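PDB 3T69: probable 2-dehydro-3-deoxygalactonokinase DgoK1 from Sinorhizobium meliloti, which probably phosphorylates 2-dehydro-3-deoxy-D-galactonate with ATP, a step in D-galactonate degradation within the DeLey-Doudoroff pathway of galactose breakdown. Local coordinates for residues B[8-13]-B[65-70]; B[141-146]-B[157-162]; B[196-201]-B[233-238]. All blocks are in the same frame, centred on the assembly; numbering follows the deposited sequence.

In the fold
The three contacts follow one another along the chain, and none touches another. Contact 1 pairs two parallel strands in the N-terminal sheet, and contact 2 joins the strands of a hairpin in the second sheet; their centres are about 27 Å apart. Contact 3 lies in a helical region, about 34 Å from contact 2 between centres. Contacts 1 and 3 are the most distant pair, about 39 Å between centres and about 21 Å between nearest atoms, on opposite sides of the chain's centre. The two sheets fit the two-lobed actin-like ATPase fold of sugar kinases, in which ATP binds in the cleft between lobes; the nucleotide site here probably lies likewise.

Contact 1: residues B[8-13]-B[65-70]; sequences YYAAVD and LPIIIC
The Tyr9 ring meets Ile68 obliquely, its CD2 lying 4.0 Å from Ile68 CG2, and brings the CD1 side of its edge over one face of the Tyr8 ring, off-centre toward the rim. Strands 9-13 and 67-70 run parallel in the N-terminal sheet, as in the actin-like ATPase fold; their axes differ by 16° in direction. Four backbone hydrogen bonds bind them: Ala10 N to Pro66 O, Ile68 N to Ala10 O, Val12 N to Ile68 O and Cys70 N to Val12 O. Ala10 and Val12 therefore each donate and accept, the usual parallel pattern.

At the entry to the ladder, the Leu65 side chain reaches across to strand 9-13. CG stands anti to the backbone N (chi1 -179°), and CD2 comes 3.9 Å from Ala10 CB and 3.5 Å from Ala10 N. A glycine here would probably take away the CD2 contact with Ala10 CB and open a gap beside Ala10 N at this end of the strand pair.

Helix 290-305 covers Tyr9, Ala11 and Asp13, whereas Leu52 of helix 50-58 touches Val12, Ile67 and Ile69 from the other face. On that second face Val12 splits its branches: CG2 is 3.9 Å from Ile67 CG2, and CG1 lies alongside Ile69, 3.6 Å from its CG2.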
loop_
_atom_site.group_PDB
_atom_site.type_symbol
_atom_site.label_atom_id
_atom_site.label_comp_id
_atom_site.label_asym_id
_atom_site.label_seq_id
_atom_site.Cartn_x
_atom_site.Cartn_y
_atom_site.Cartn_z
ATOM N N TYR B 8 14.075 42.071 3.134
ATOM C CA TYR B 8 14.042 41.721 1.658
ATOM C C TYR B 8 12.827 40.900 1.207
ATOM O O TYR B 8 11.927 41.442 0.567
ATOM C CB TYR B 8 15.268 40.948 1.248
ATOM C CG TYR B 8 15.473 40.843 -0.250
ATOM C CD1 TYR B 8 16.604 40.198 -0.755
ATOM C CD2 TYR B 8 14.567 41.414 -1.171
ATOM C CE1 TYR B 8 16.839 40.092 -2.122
ATOM C CE2 TYR B 8 14.790 41.307 -2.581
ATOM C CZ TYR B 8 15.935 40.638 -3.028
ATOM O OH TYR B 8 16.231 40.464 -4.377
ATOM N N TYR B 9 12.806 39.597 1.525
ATOM C CA TYR B 9 11.671 38.740 1.171
ATOM C C TYR B 9 11.356 37.700 2.239
ATOM O O TYR B 9 12.210 37.374 3.054
ATOM C CB TYR B 9 11.822 38.105 -0.239
ATOM C CG TYR B 9 12.989 37.136 -0.372
ATOM C CD1 TYR B 9 14.256 37.570 -0.811
ATOM C CD2 TYR B 9 12.840 35.782 -0.050
ATOM C CE1 TYR B 9 15.342 36.671 -0.907
ATOM C CE2 TYR B 9 13.915 34.900 -0.144
ATOM C CZ TYR B 9 15.157 35.341 -0.564
ATOM O OH TYR B 9 16.198 34.431 -0.664
ATOM N N ALA B 10 10.099 37.245 2.268
ATOM C CA ALA B 10 9.712 36.046 3.018
ATOM C C ALA B 10 9.748 34.873 2.035
ATOM O O ALA B 10 9.306 35.006 0.887
ATOM C CB ALA B 10 8.329 36.185 3.651
ATOM N N ALA B 11 10.317 33.749 2.479
ATOM C CA ALA B 11 10.294 32.506 1.735
ATOM C C ALA B 11 9.447 31.525 2.529
ATOM O O ALA B 11 9.659 31.365 3.739
ATOM C CB ALA B 11 11.688 31.982 1.554
ATOM N N VAL B 12 8.475 30.905 1.847
ATOM C CA VAL B 12 7.534 29.981 2.471
ATOM C C VAL B 12 7.499 28.672 1.680
ATOM O O VAL B 12 7.258 28.686 0.463
ATOM C CB VAL B 12 6.108 30.568 2.468
ATOM C CG1 VAL B 12 5.088 29.520 2.864
ATOM C CG2 VAL B 12 6.013 31.801 3.354
ATOM N N ASP B 13 7.753 27.548 2.365
ATOM C CA ASP B 13 7.687 26.196 1.767
ATOM C C ASP B 13 6.501 25.475 2.370
ATOM O O ASP B 13 6.559 24.987 3.483
ATOM C CB ASP B 13 8.989 25.420 1.990
ATOM C CG ASP B 13 9.003 24.027 1.310
ATOM O OD1 ASP B 13 8.441 23.836 0.210
ATOM O OD2 ASP B 13 9.629 23.108 1.860
ATOM N N LEU B 65 6.506 43.352 3.085
ATOM C CA LEU B 65 7.573 42.482 2.678
ATOM C C LEU B 65 6.872 41.515 1.799
ATOM O O LEU B 65 5.845 40.980 2.202
ATOM C CB LEU B 65 8.188 41.772 3.881
ATOM C CG LEU B 65 9.353 40.830 3.555
ATOM C CD1 LEU B 65 10.682 41.581 3.248
ATOM C CD2 LEU B 65 9.508 39.752 4.668
ATOM N N PRO B 66 7.413 41.295 0.584
ATOM C CA PRO B 66 6.785 40.409 -0.393
ATOM C C PRO B 66 6.976 38.968 0.061
ATOM O O PRO B 66 7.722 38.737 1.006
ATOM C CB PRO B 66 7.581 40.682 -1.682
ATOM C CG PRO B 66 8.888 41.214 -1.226
ATOM C CD PRO B 66 8.768 41.715 0.166
ATOM N N ILE B 67 6.325 38.016 -0.616
ATOM C CA ILE B 67 6.300 36.599 -0.217
ATOM C C ILE B 67 6.384 35.690 -1.432
ATOM O O ILE B 67 5.594 35.810 -2.366
ATOM C CB ILE B 67 5.020 36.245 0.542
ATOM C CG1 ILE B 67 4.684 37.355 1.541
ATOM C CG2 ILE B 67 5.144 34.915 1.216
ATOM C CD1 ILE B 67 3.964 36.853 2.794
ATOM N N ILE B 68 7.338 34.768 -1.380
ATOM C CA ILE B 68 7.532 33.778 -2.401
ATOM C C ILE B 68 7.301 32.403 -1.761
ATOM O O ILE B 68 7.865 32.085 -0.710
ATOM C CB ILE B 68 8.909 33.929 -3.022
ATOM C CG1 ILE B 68 9.084 33.015 -4.233
ATOM C CG2 ILE B 68 9.970 33.768 -1.987
ATOM C CD1 ILE B 68 8.060 33.295 -5.355
ATOM N N ILE B 69 6.419 31.626 -2.387
ATOM C CA ILE B 69 5.950 30.370 -1.826
ATOM C C ILE B 69 6.012 29.264 -2.844
ATOM O O ILE B 69 5.547 29.425 -3.966
ATOM C CB ILE B 69 4.502 30.442 -1.387
ATOM C CG1 ILE B 69 4.226 31.726 -0.584
ATOM C CG2 ILE B 69 4.173 29.200 -0.636
ATOM C CD1 ILE B 69 2.771 31.865 -0.090
ATOM N N CYS B 70 6.584 28.137 -2.444
ATOM C CA CYS B 70 6.603 26.950 -3.259
ATOM C C CYS B 70 5.758 25.858 -2.568
ATOM O O CYS B 70 5.423 25.993 -1.393
ATOM C CB CYS B 70 8.063 26.503 -3.483
ATOM S SG CYS B 70 8.884 25.797 -2.033
#

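Contact 2: residues B[141-146]-B[157-162]; sequences AGSHLV and RLADDR
Leu158 and His144 face each other across two antiparallel strands, and with Gly142 they account for about half of the surface buried here. Leu158 gives up the most. Its backbone and that of His144 form a hydrogen-bonded pair: His144 N donates to Leu158 O at 2.8 Å, almost straight at 173° and in the carbonyl plane. The return bond, from Leu158 N to His144 O, is 3.1 Å long and more bent, its donor standing above the plane of the carbonyl. Leu158 O also receives the CA-H of Ser143, with CA 3.4 Å away, so both a strong donor and a weak one approach this oxygen from 141-146.

The two side chains rise from the same face, with His144 CB and Leu158 CB 4.4 Å apart. Beyond that they diverge. Leu158 sends CD2 to within 4.3 Å of Val146 CG2, and it also packs on Leu91 from a loop and on Leu132 of helix 128-139. The His144 ring instead turns back along its own segment: CG lies beside the backbone N (chi1 -54°), and the ring's NE2 edge points in plane toward Ala141 N.

Gly142 lies near the turn that follows 157-159. Its positive phi of 77° suits a glycine, and Asp160 OD1 hangs 3.5 Å from Gly142 N without forming a hydrogen bond. Asp160 and Asp161 form a tight turn spanned by the bond from Ala159 N to Arg162 O, leading into strand 162-169. The whole is a beta hairpin, 143-148 with 153-159, continued by 162-169 into an antiparallel meander of the second sheet, as expected of an actin-like ATPase lobe.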
loop_
_atom_site.group_PDB
_atom_site.type_symbol
_atom_site.label_atom_id
_atom_site.label_comp_id
_atom_site.label_asym_id
_atom_site.label_seq_id
_atom_site.Cartn_x
_atom_site.Cartn_y
_atom_site.Cartn_z
ATOM N N ALA B 141 27.763 19.712 -12.914
ATOM C CA ALA B 141 27.439 19.905 -14.322
ATOM C C ALA B 141 27.360 18.585 -15.052
ATOM O O ALA B 141 28.057 17.607 -14.700
ATOM C CB ALA B 141 28.470 20.821 -14.988
ATOM N N GLY B 142 26.520 18.576 -16.087
ATOM C CA GLY B 142 26.197 17.351 -16.806
ATOM C C GLY B 142 25.215 16.512 -15.999
ATOM O O GLY B 142 24.653 16.983 -14.982
ATOM N N SER B 143 25.037 15.262 -16.439
ATOM C CA SER B 143 23.945 14.403 -15.975
ATOM C C SER B 143 24.017 13.984 -14.525
ATOM O O SER B 143 25.031 13.463 -14.050
ATOM C CB SER B 143 23.783 13.187 -16.878
ATOM O OG SER B 143 23.219 13.588 -18.117
ATOM N N HIS B 144 22.931 14.238 -13.811
ATOM C CA HIS B 144 22.786 13.733 -12.455
ATOM C C HIS B 144 21.503 12.921 -12.345
ATOM O O HIS B 144 20.597 13.029 -13.190
ATOM C CB HIS B 144 22.833 14.868 -11.432
ATOM C CG HIS B 144 24.053 15.735 -11.547
ATOM N ND1 HIS B 144 25.309 15.314 -11.159
ATOM C CD2 HIS B 144 24.207 17.003 -12.007
ATOM C CE1 HIS B 144 26.183 16.285 -11.371
ATOM N NE2 HIS B 144 25.539 17.321 -11.886
ATOM N N LEU B 145 21.452 12.081 -11.324
ATOM C CA LEU B 145 20.241 11.380 -10.944
ATOM C C LEU B 145 19.983 11.647 -9.463
ATOM O O LEU B 145 20.672 11.140 -8.601
ATOM C CB LEU B 145 20.386 9.883 -11.269
ATOM C CG LEU B 145 19.412 8.782 -10.815
ATOM C CD1 LEU B 145 17.930 9.139 -11.044
ATOM C CD2 LEU B 145 19.792 7.460 -11.537
ATOM N N VAL B 146 18.970 12.450 -9.190
ATOM C CA VAL B 146 18.701 12.912 -7.851
ATOM C C VAL B 146 17.478 12.219 -7.271
ATOM O O VAL B 146 16.420 12.181 -7.905
ATOM C CB VAL B 146 18.414 14.421 -7.892
ATOM C CG1 VAL B 146 18.283 15.007 -6.512
ATOM C CG2 VAL B 146 19.495 15.176 -8.724
ATOM N N ARG B 157 15.969 12.946 -13.428
ATOM C CA ARG B 157 17.104 13.026 -14.314
ATOM C C ARG B 157 17.349 14.519 -14.603
ATOM O O ARG B 157 16.580 15.162 -15.351
ATOM C CB ARG B 157 16.922 12.217 -15.633
ATOM C CG ARG B 157 15.895 11.021 -15.608
ATOM C CD ARG B 157 15.902 10.034 -16.847
ATOM N NE ARG B 157 16.327 10.597 -18.153
ATOM C CZ ARG B 157 15.522 10.925 -19.179
ATOM N NH1 ARG B 157 14.193 10.792 -19.082
ATOM N NH2 ARG B 157 16.054 11.415 -20.309
ATOM N N LEU B 158 18.437 15.045 -14.022
ATOM C CA LEU B 158 18.853 16.459 -14.136
ATOM C C LEU B 158 20.059 16.651 -15.082
ATOM O O LEU B 158 21.021 15.899 -15.008
ATOM C CB LEU B 158 19.186 16.985 -12.747
ATOM C CG LEU B 158 19.544 18.453 -12.591
ATOM C CD1 LEU B 158 18.538 19.380 -13.343
ATOM C CD2 LEU B 158 19.617 18.797 -11.116
ATOM N N ALA B 159 19.990 17.586 -16.005
ATOM C CA ALA B 159 21.144 17.877 -16.831
ATOM C C ALA B 159 21.239 19.331 -17.197
ATOM O O ALA B 159 20.424 19.801 -17.941
ATOM C CB ALA B 159 21.094 17.065 -18.071
ATOM N N ASP B 160 22.296 20.014 -16.804
ATOM C CA ASP B 160 22.441 21.410 -17.183
ATOM C C ASP B 160 21.328 22.357 -16.788
ATOM O O ASP B 160 20.858 23.110 -17.611
ATOM C CB ASP B 160 22.598 21.536 -18.694
ATOM C CG ASP B 160 23.628 20.603 -19.261
ATOM O OD1 ASP B 160 24.551 20.203 -18.542
ATOM O OD2 ASP B 160 23.519 20.267 -20.441
ATOM N N ASP B 161 20.865 22.307 -15.556
ATOM C CA ASP B 161 19.780 23.188 -15.185
ATOM C C ASP B 161 18.551 22.841 -16.004
ATOM O O ASP B 161 17.754 23.670 -16.351
ATOM C CB ASP B 161 20.154 24.645 -15.429
ATOM C CG ASP B 161 21.322 25.125 -14.562
ATOM O OD1 ASP B 161 22.171 24.312 -14.156
ATOM O OD2 ASP B 161 21.412 26.339 -14.306
ATOM N N ARG B 162 18.419 21.574 -16.296
ATOM C CA ARG B 162 17.258 21.005 -16.987
ATOM C C ARG B 162 16.734 19.683 -16.366
ATOM O O ARG B 162 17.482 18.691 -16.245
ATOM C CB ARG B 162 17.554 20.788 -18.469
ATOM C CG ARG B 162 17.851 22.046 -19.212
ATOM C CD ARG B 162 17.809 21.812 -20.684
ATOM N NE ARG B 162 16.483 22.043 -21.280
ATOM C CZ ARG B 162 15.769 21.110 -21.923
ATOM N NH1 ARG B 162 16.228 19.848 -22.044
ATOM N NH2 ARG B 162 14.587 21.436 -22.454
#

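Contact 3: residues B[196-201]-B[233-238]; sequences AGSAAF and AADARA
Ala200 and Ala238 meet methyl to methyl, their CB atoms 3.9 Å apart, where the first turn of helix 199-210 rests against the beginning of helix 233-252. With alanines at Ala200 and Ala238 the backbones come close; the nearest CA pair is Phe201 CA and Ala238 CA, 4.8 Å apart. The apolar contacts centre on Ala238, whose CB is also 4.2 Å from Phe201 CB. Asp235, one turn earlier, contributes its aliphatic carbon, with CB 3.8 Å from Ala200 CB, and its carboxylate leans over the same methyl.

A second kind of contact involves a ring edge. The Phe201 side chain extends with CG anti to the backbone N (chi1 -180°), and its CD1 lies 3.6 Å from Ala238 O, which sits at the ring's edge near its plane.

Polar groups add little across the interface, and no hydrogen bond joins the segments. Ser198, at the N-cap position of helix 199-210, holds its OG 4.1 Å from Ala238 CB; that hydroxyl makes a weak hydrogen bond with Ala195 O in the preceding loop.

Around this junction, Phe194 from that loop packs on Ala238, Ala234 and Arg237. The Phe201 side chain also touches Ser241 and Ile245, further along helix 233-252, and Leu273 and Ala277 of helix 268-280, so helix 199-210 begins against both of these helices.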
loop_
_atom_site.group_PDB
_atom_site.type_symbol
_atom_site.label_atom_id
_atom_site.label_comp_id
_atom_site.label_asym_id
_atom_site.label_seq_id
_atom_site.Cartn_x
_atom_site.Cartn_y
_atom_site.Cartn_z
ATOM N N ALA B 196 17.975 2.888 12.012
ATOM C CA ALA B 196 18.411 2.736 10.618
ATOM C C ALA B 196 19.436 1.618 10.351
ATOM O O ALA B 196 19.449 0.985 9.262
ATOM C CB ALA B 196 18.966 4.085 10.116
ATOM N N GLY B 197 20.316 1.399 11.329
ATOM C CA GLY B 197 21.418 0.449 11.166
ATOM C C GLY B 197 20.976 -0.989 11.316
ATOM O O GLY B 197 21.601 -1.889 10.742
ATOM N N SER B 198 19.896 -1.197 12.087
ATOM C CA SER B 198 19.382 -2.541 12.411
ATOM C C SER B 198 19.306 -3.352 11.143
ATOM O O SER B 198 18.972 -2.818 10.077
ATOM C CB SER B 198 18.017 -2.494 13.102
ATOM O OG SER B 198 16.962 -2.394 12.156
ATOM N N ALA B 199 19.663 -4.628 11.267
ATOM C CA ALA B 199 19.697 -5.554 10.135
ATOM C C ALA B 199 18.285 -5.835 9.620
ATOM O O ALA B 199 18.099 -6.089 8.430
ATOM C CB ALA B 199 20.414 -6.850 10.525
ATOM N N ALA B 200 17.300 -5.779 10.516
ATOM C CA ALA B 200 15.908 -5.890 10.106
ATOM C C ALA B 200 15.663 -4.976 8.882
ATOM O O ALA B 200 15.142 -5.438 7.853
ATOM C CB ALA B 200 14.967 -5.569 11.250
ATOM N N PHE B 201 16.129 -3.724 8.962
ATOM C CA PHE B 201 15.969 -2.764 7.870
ATOM C C PHE B 201 16.664 -3.087 6.552
ATOM O O PHE B 201 16.015 -3.058 5.499
ATOM C CB PHE B 201 16.272 -1.323 8.312
ATOM C CG PHE B 201 16.112 -0.306 7.209
ATOM C CD1 PHE B 201 14.839 0.133 6.816
ATOM C CD2 PHE B 201 17.223 0.202 6.543
ATOM C CE1 PHE B 201 14.686 1.079 5.764
ATOM C CE2 PHE B 201 17.087 1.135 5.485
ATOM C CZ PHE B 201 15.815 1.582 5.105
ATOM N N ALA B 233 8.215 -5.135 17.635
ATOM C CA ALA B 233 7.585 -4.026 16.911
ATOM C C ALA B 233 8.573 -3.116 16.086
ATOM O O ALA B 233 8.263 -2.693 14.963
ATOM C CB ALA B 233 6.666 -3.219 17.856
ATOM N N ALA B 234 9.770 -2.855 16.611
ATOM C CA ALA B 234 10.725 -2.041 15.868
ATOM C C ALA B 234 11.266 -2.792 14.644
ATOM O O ALA B 234 11.474 -2.206 13.570
ATOM C CB ALA B 234 11.861 -1.565 16.770
ATOM N N ASP B 235 11.497 -4.088 14.787
ATOM C CA ASP B 235 11.975 -4.857 13.650
ATOM C C ASP B 235 10.901 -5.020 12.535
ATOM O O ASP B 235 11.238 -5.046 11.328
ATOM C CB ASP B 235 12.571 -6.178 14.140
ATOM C CG ASP B 235 13.858 -5.957 15.010
ATOM O OD1 ASP B 235 14.897 -5.436 14.482
ATOM O OD2 ASP B 235 13.813 -6.303 16.219
ATOM N N ALA B 236 9.628 -5.083 12.953
ATOM C CA ALA B 236 8.485 -5.156 12.044
ATOM C C ALA B 236 8.357 -3.857 11.202
ATOM O O ALA B 236 8.283 -3.903 9.940
ATOM C CB ALA B 236 7.205 -5.426 12.833
ATOM N N ARG B 237 8.353 -2.725 11.930
ATOM C CA ARG B 237 8.396 -1.366 11.422
ATOM C C ARG B 237 9.533 -1.220 10.436
ATOM O O ARG B 237 9.384 -0.650 9.342
ATOM C CB ARG B 237 8.610 -0.457 12.601
ATOM C CG ARG B 237 8.387 1.016 12.358
ATOM C CD ARG B 237 7.690 1.713 13.582
ATOM N NE ARG B 237 7.514 3.151 13.336
ATOM C CZ ARG B 237 6.347 3.755 13.131
ATOM N NH1 ARG B 237 5.196 3.066 13.188
ATOM N NH2 ARG B 237 6.341 5.057 12.878
ATOM N N ALA B 238 10.670 -1.767 10.815
ATOM C CA ALA B 238 11.855 -1.675 10.010
ATOM C C ALA B 238 11.668 -2.447 8.735
ATOM O O ALA B 238 11.977 -1.947 7.656
ATOM C CB ALA B 238 13.064 -2.223 10.789
#